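Local coordinates for protein transcriptional regulator (Vibrio vulnificus, PDB 4IVN) that binds N-acetylmannosamine 6-phosphate and, as the transcriptional repressor NanR, regulates the nan operon of sialic acid catabolism, probably by binding operator DNA, at residues A73-L78 with E229-G234; Q39-L44 with T54-C59. All coordinates share one frame; numbering follows the deposited sequence.

Interaction 1 (A73-L78 with E229-G234); sequences ALAVDL and EGPLTG
At the junction between the helix-turn-helix domain and the sugar-phosphate-binding SIS domain, Ala-75 on helix 67-78 meets Pro-231 and Leu-232 of the loop that borders the N-acetylmannosamine 6-phosphate site. Ala-75 CB lies almost equally far from the three outer carbons of the pyrrolidine ring, with Pro-231 CG at 3.8 Å. An alanine suits this place because its single methyl lets the helix come close to the ring. Leu-232 approaches beside Pro-231, its CD1 4.2 Å from Ala-75 CB and 4.0 Å from Ala-75 O, so that this branch covers the helix backbone as well as the methyl. Its chi1 of -72° sets CG anti to the carbonyl carbon, which carries the isobutyl end outward to the helix. No hydrogen bond joins the two segments; the contact is small and apolar.

Two bonds within the loop help define its shape. Gly-230 to Thr-233 is a type I beta turn, closed by Thr-233 N to Gly-230 O at 3.1 Å, and a second bond across the turn runs from Gly-230 N to Thr-233 OG1 at 2.9 Å (156° at the hydrogen). Proline fits the second turn position, where phi is -59°. Gly-230, Pro-231 and Gly-234 touch the bound ligand, so the same loop lines the pocket and meets the helix. Gln-266 of the second subunit packs on Val-76 and Leu-232, while the loop itself runs from strand 221-224, outermost in this chain's sheet, to helix 237-257.

Interaction 2 (Q39-L44 with T54-C59); sequences QTITDL and TVVRLC
Between Ile-41 and Leu-44 on one side and Val-55 and Val-56 on the other no flat group takes part; branched aliphatic chains make the whole contact. A flat group close by, the Asp-43 carboxylate, is turned away from this seam to the start of its own helix: Thr-40 N reaches Asp-43 OD2 at 3.2 Å on the anti side, 24° out of the carboxylate plane. Asp-43 N in return donates to Thr-40 OG1 at 3.1 Å, completing a capping box. Threonine and aspartate suit these positions because their short oxygen-bearing side chains can take up backbone N-H groups at a helix start. Thr-40 OG1 also bonds to His-212 O, tying the cap to the loop between strands 204-208 and 221-224.

Helices 41-48 and 52-61, joined by a three-residue turn, form the helix-turn-helix motif of the RpiR family, in which the second helix is probably the one that reads DNA. Val-55 points at the first helix, and its CG1 takes contacts from two residues one helical turn apart. Leu-44 CD2 comes to 3.3 Å from Val-55 CG1, tighter than usual for carbons, the two side chains crossing at a slant. Ile-41 and Val-55 instead slide past each other in opposite directions, CG1 to CG1 at 4.2 Å. The isoleucine chain is extended, with CG1 anti to the backbone N (chi1 -174°) and CD1 continuing outward (chi2 169°), and that length takes CD1 to 3.5 Å from Val-56 CG2. The valines, branched at CB, present methyls close to their own helix, where the longer Ile-41 and Leu-44 can reach them. Tyr-67 of helix 67-78 packs against Ile-41, Leu-44 and Val-55 together.

In the fold
Interaction 2 lies within the helix-turn-helix domain and sets its two short helices against each other; interaction 1 joins that domain to the SIS domain. Both are apolar, without hydrogen bonds across, and both are partly buried, each with two buried residues among the four that touch. Interaction 2 packs branched side chains from two helices against one another, whereas interaction 1 sets a helix methyl and backbone against a turn. Of the two, only interaction 1 is beside the ligand and the subunit boundary. Their centres are 15 Å apart, and helix 67-78 takes part in both regions, with its start near interaction 2 and its last residues in interaction 1.

Interaction 1 (A73-L78 with E229-G234)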
loop_
_atom_site.group_PDB
_atom_site.type_symbol
_atom_site.label_atom_id
_atom_site.label_comp_id
_atom_site.label_asym_id
_atom_site.label_seq_id
_atom_site.Cartn_x
_atom_site.Cartn_y
_atom_site.Cartn_z
ATOM N N ALA A 73 -25.883 7.186 -6.685
ATOM C CA ALA A 73 -26.892 8.237 -6.341
ATOM C C ALA A 73 -27.357 8.065 -4.918
ATOM O O ALA A 73 -27.623 9.064 -4.182
ATOM C CB ALA A 73 -28.094 8.162 -7.263
ATOM N N LEU A 74 -27.524 6.811 -4.527
ATOM C CA LEU A 74 -27.965 6.574 -3.165
ATOM C C LEU A 74 -27.014 7.237 -2.160
ATOM O O LEU A 74 -27.464 7.971 -1.222
ATOM C CB LEU A 74 -28.106 5.069 -2.897
ATOM C CG LEU A 74 -28.432 4.726 -1.440
ATOM C CD1 LEU A 74 -29.821 5.314 -1.023
ATOM C CD2 LEU A 74 -28.464 3.231 -1.225
ATOM N N ALA A 75 -25.699 6.991 -2.334
ATOM C CA ALA A 75 -24.710 7.455 -1.337
ATOM C C ALA A 75 -24.696 8.995 -1.335
ATOM O O ALA A 75 -24.595 9.629 -0.294
ATOM C CB ALA A 75 -23.288 6.846 -1.613
ATOM N N VAL A 76 -24.820 9.591 -2.520
ATOM C CA VAL A 76 -24.821 11.045 -2.646
ATOM C C VAL A 76 -26.080 11.590 -1.976
ATOM O O VAL A 76 -25.984 12.591 -1.244
ATOM C CB VAL A 76 -24.754 11.491 -4.110
ATOM C CG1 VAL A 76 -24.955 13.016 -4.250
ATOM C CG2 VAL A 76 -23.407 11.094 -4.698
ATOM N N ASP A 77 -27.225 10.890 -2.154
ATOM C CA ASP A 77 -28.523 11.335 -1.625
ATOM C C ASP A 77 -28.467 11.279 -0.075
ATOM O O ASP A 77 -28.877 12.249 0.624
ATOM C CB ASP A 77 -29.667 10.484 -2.205
ATOM C CG ASP A 77 -31.040 11.167 -2.140
ATOM O OD1 ASP A 77 -31.126 12.431 -2.267
ATOM O OD2 ASP A 77 -32.054 10.412 -1.980
ATOM N N LEU A 78 -27.905 10.203 0.472
ATOM C CA LEU A 78 -27.725 10.083 1.930
ATOM C C LEU A 78 -26.808 11.163 2.496
ATOM O O LEU A 78 -26.987 11.625 3.616
ATOM C CB LEU A 78 -27.190 8.694 2.275
ATOM C CG LEU A 78 -28.224 7.546 2.191
ATOM C CD1 LEU A 78 -27.571 6.206 2.444
ATOM C CD2 LEU A 78 -29.360 7.752 3.173
ATOM N N GLU A 229 -16.054 -1.259 0.794
ATOM C CA GLU A 229 -16.057 0.141 0.293
ATOM C C GLU A 229 -17.435 0.535 -0.190
ATOM O O GLU A 229 -18.184 -0.330 -0.595
ATOM C CB GLU A 229 -15.061 0.237 -0.911
ATOM C CG GLU A 229 -13.664 0.075 -0.355
ATOM C CD GLU A 229 -12.603 0.442 -1.315
ATOM O OE1 GLU A 229 -12.832 0.364 -2.549
ATOM O OE2 GLU A 229 -11.499 0.754 -0.857
ATOM N N GLY A 230 -17.763 1.828 -0.197
ATOM C CA GLY A 230 -19.054 2.338 -0.748
ATOM C C GLY A 230 -18.661 3.309 -1.860
ATOM O O GLY A 230 -17.450 3.551 -2.059
ATOM N N PRO A 231 -19.655 3.907 -2.542
ATOM C CA PRO A 231 -19.412 4.726 -3.693
ATOM C C PRO A 231 -18.500 5.900 -3.370
ATOM O O PRO A 231 -17.826 6.396 -4.275
ATOM C CB PRO A 231 -20.837 5.234 -4.065
ATOM C CG PRO A 231 -21.739 4.046 -3.648
ATOM C CD PRO A 231 -21.113 3.801 -2.264
ATOM N N LEU A 232 -18.542 6.395 -2.136
ATOM C CA LEU A 232 -17.802 7.593 -1.786
ATOM C C LEU A 232 -16.583 7.267 -0.875
ATOM O O LEU A 232 -15.873 8.202 -0.459
ATOM C CB LEU A 232 -18.702 8.564 -1.020
ATOM C CG LEU A 232 -19.784 9.265 -1.834
ATOM C CD1 LEU A 232 -20.716 10.089 -0.929
ATOM C CD2 LEU A 232 -19.065 10.140 -2.856
ATOM N N THR A 233 -16.391 5.984 -0.524
ATOM C CA THR A 233 -15.189 5.586 0.233
ATOM C C THR A 233 -14.233 4.626 -0.497
ATOM O O THR A 233 -13.569 3.799 0.093
ATOM C CB THR A 233 -15.691 5.026 1.610
ATOM O OG1 THR A 233 -16.532 3.924 1.332
ATOM C CG2 THR A 233 -16.568 6.070 2.375
ATOM N N GLY A 234 -14.065 4.744 -1.825
ATOM C CA GLY A 234 -13.162 3.805 -2.422
ATOM C C GLY A 234 -11.772 4.227 -1.977
ATOM O O GLY A 234 -11.527 5.412 -1.757
#

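Interaction 2 (Q39-L44 with T54-C59)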
loop_
_atom_site.group_PDB
_atom_site.type_symbol
_atom_site.label_atom_id
_atom_site.label_comp_id
_atom_site.label_asym_id
_atom_site.label_seq_id
_atom_site.Cartn_x
_atom_site.Cartn_y
_atom_site.Cartn_z
ATOM N N GLN A 39 -23.232 -2.536 -0.161
ATOM C CA GLN A 39 -23.572 -3.875 -0.642
ATOM C C GLN A 39 -23.319 -3.926 -2.131
ATOM O O GLN A 39 -23.515 -2.923 -2.802
ATOM C CB GLN A 39 -25.079 -4.185 -0.410
ATOM C CG GLN A 39 -25.412 -4.357 1.079
ATOM C CD GLN A 39 -26.852 -4.820 1.341
ATOM O OE1 GLN A 39 -27.495 -5.424 0.480
ATOM N NE2 GLN A 39 -27.338 -4.555 2.544
ATOM N N THR A 40 -22.952 -5.103 -2.594
ATOM C CA THR A 40 -22.813 -5.406 -3.999
ATOM C C THR A 40 -24.156 -5.816 -4.573
ATOM O O THR A 40 -25.110 -6.041 -3.823
ATOM C CB THR A 40 -21.797 -6.544 -4.235
ATOM O OG1 THR A 40 -22.322 -7.789 -3.725
ATOM C CG2 THR A 40 -20.474 -6.177 -3.568
ATOM N N ILE A 41 -24.252 -5.910 -5.900
ATOM C CA ILE A 41 -25.550 -6.354 -6.463
ATOM C C ILE A 41 -25.848 -7.740 -5.900
ATOM O O ILE A 41 -27.040 -8.064 -5.615
ATOM C CB ILE A 41 -25.559 -6.306 -7.998
ATOM C CG1 ILE A 41 -26.954 -6.617 -8.522
ATOM C CG2 ILE A 41 -24.371 -7.093 -8.570
ATOM C CD1 ILE A 41 -27.037 -6.312 -10.004
ATOM N N THR A 42 -24.767 -8.524 -5.680
ATOM C CA THR A 42 -24.858 -9.962 -5.243
ATOM C C THR A 42 -25.426 -9.997 -3.812
ATOM O O THR A 42 -26.324 -10.778 -3.508
ATOM C CB THR A 42 -23.498 -10.731 -5.323
ATOM O OG1 THR A 42 -22.795 -10.355 -6.517
ATOM C CG2 THR A 42 -23.654 -12.245 -5.308
ATOM N N ASP A 43 -25.011 -9.061 -2.978
ATOM C CA ASP A 43 -25.619 -8.943 -1.606
ATOM C C ASP A 43 -27.061 -8.506 -1.620
ATOM O O ASP A 43 -27.906 -9.097 -0.926
ATOM C CB ASP A 43 -24.918 -7.841 -0.785
ATOM C CG ASP A 43 -23.520 -8.242 -0.333
ATOM O OD1 ASP A 43 -23.309 -9.401 0.107
ATOM O OD2 ASP A 43 -22.643 -7.348 -0.371
ATOM N N LEU A 44 -27.358 -7.442 -2.361
ATOM C CA LEU A 44 -28.762 -6.912 -2.381
ATOM C C LEU A 44 -29.747 -7.999 -2.837
ATOM O O LEU A 44 -30.855 -8.139 -2.275
ATOM C CB LEU A 44 -28.862 -5.739 -3.332
ATOM C CG LEU A 44 -30.216 -5.040 -3.311
ATOM C CD1 LEU A 44 -30.667 -4.749 -1.895
ATOM C CD2 LEU A 44 -30.172 -3.781 -4.145
ATOM N N THR A 54 -33.849 -8.836 -10.940
ATOM C CA THR A 54 -34.927 -8.085 -10.286
ATOM C C THR A 54 -34.355 -6.743 -9.770
ATOM O O THR A 54 -34.931 -5.679 -10.004
ATOM C CB THR A 54 -35.580 -8.880 -9.144
ATOM O OG1 THR A 54 -36.076 -10.125 -9.628
ATOM C CG2 THR A 54 -36.767 -8.083 -8.553
ATOM N N VAL A 55 -33.183 -6.811 -9.140
ATOM C CA VAL A 55 -32.553 -5.624 -8.559
ATOM C C VAL A 55 -32.248 -4.648 -9.691
ATOM O O VAL A 55 -32.540 -3.457 -9.573
ATOM C CB VAL A 55 -31.253 -6.036 -7.808
ATOM C CG1 VAL A 55 -30.506 -4.836 -7.252
ATOM C CG2 VAL A 55 -31.572 -7.009 -6.678
ATOM N N VAL A 56 -31.683 -5.178 -10.796
ATOM C CA VAL A 56 -31.349 -4.355 -11.948
ATOM C C VAL A 56 -32.612 -3.687 -12.505
ATOM O O VAL A 56 -32.609 -2.474 -12.789
ATOM C CB VAL A 56 -30.648 -5.166 -13.080
ATOM C CG1 VAL A 56 -30.450 -4.295 -14.283
ATOM C CG2 VAL A 56 -29.275 -5.717 -12.655
ATOM N N ARG A 57 -33.698 -4.468 -12.642
ATOM C CA ARG A 57 -34.924 -3.926 -13.176
ATOM C C ARG A 57 -35.439 -2.800 -12.302
ATOM O O ARG A 57 -35.841 -1.755 -12.818
ATOM C CB ARG A 57 -35.994 -5.021 -13.421
ATOM C CG ARG A 57 -37.074 -4.610 -14.415
ATOM C CD ARG A 57 -38.108 -5.720 -14.644
ATOM N NE ARG A 57 -37.732 -6.934 -13.914
ATOM C CZ ARG A 57 -38.568 -7.699 -13.210
ATOM N NH1 ARG A 57 -39.867 -7.399 -13.159
ATOM N NH2 ARG A 57 -38.094 -8.771 -12.563
ATOM N N LEU A 58 -35.403 -2.962 -10.981
ATOM C CA LEU A 58 -35.756 -1.846 -10.095
ATOM C C LEU A 58 -34.883 -0.597 -10.429
ATOM O O LEU A 58 -35.392 0.510 -10.706
ATOM C CB LEU A 58 -35.612 -2.281 -8.616
ATOM C CG LEU A 58 -35.819 -1.199 -7.558
ATOM C CD1 LEU A 58 -37.245 -0.712 -7.609
ATOM C CD2 LEU A 58 -35.552 -1.652 -6.144
ATOM N N CYS A 59 -33.543 -0.777 -10.389
ATOM C CA CYS A 59 -32.625 0.268 -10.746
ATOM C C CYS A 59 -33.011 0.942 -12.058
ATOM O O CYS A 59 -33.134 2.180 -12.092
ATOM C CB CYS A 59 -31.138 -0.262 -10.757
ATOM S SG CYS A 59 -30.762 -0.710 -9.031
#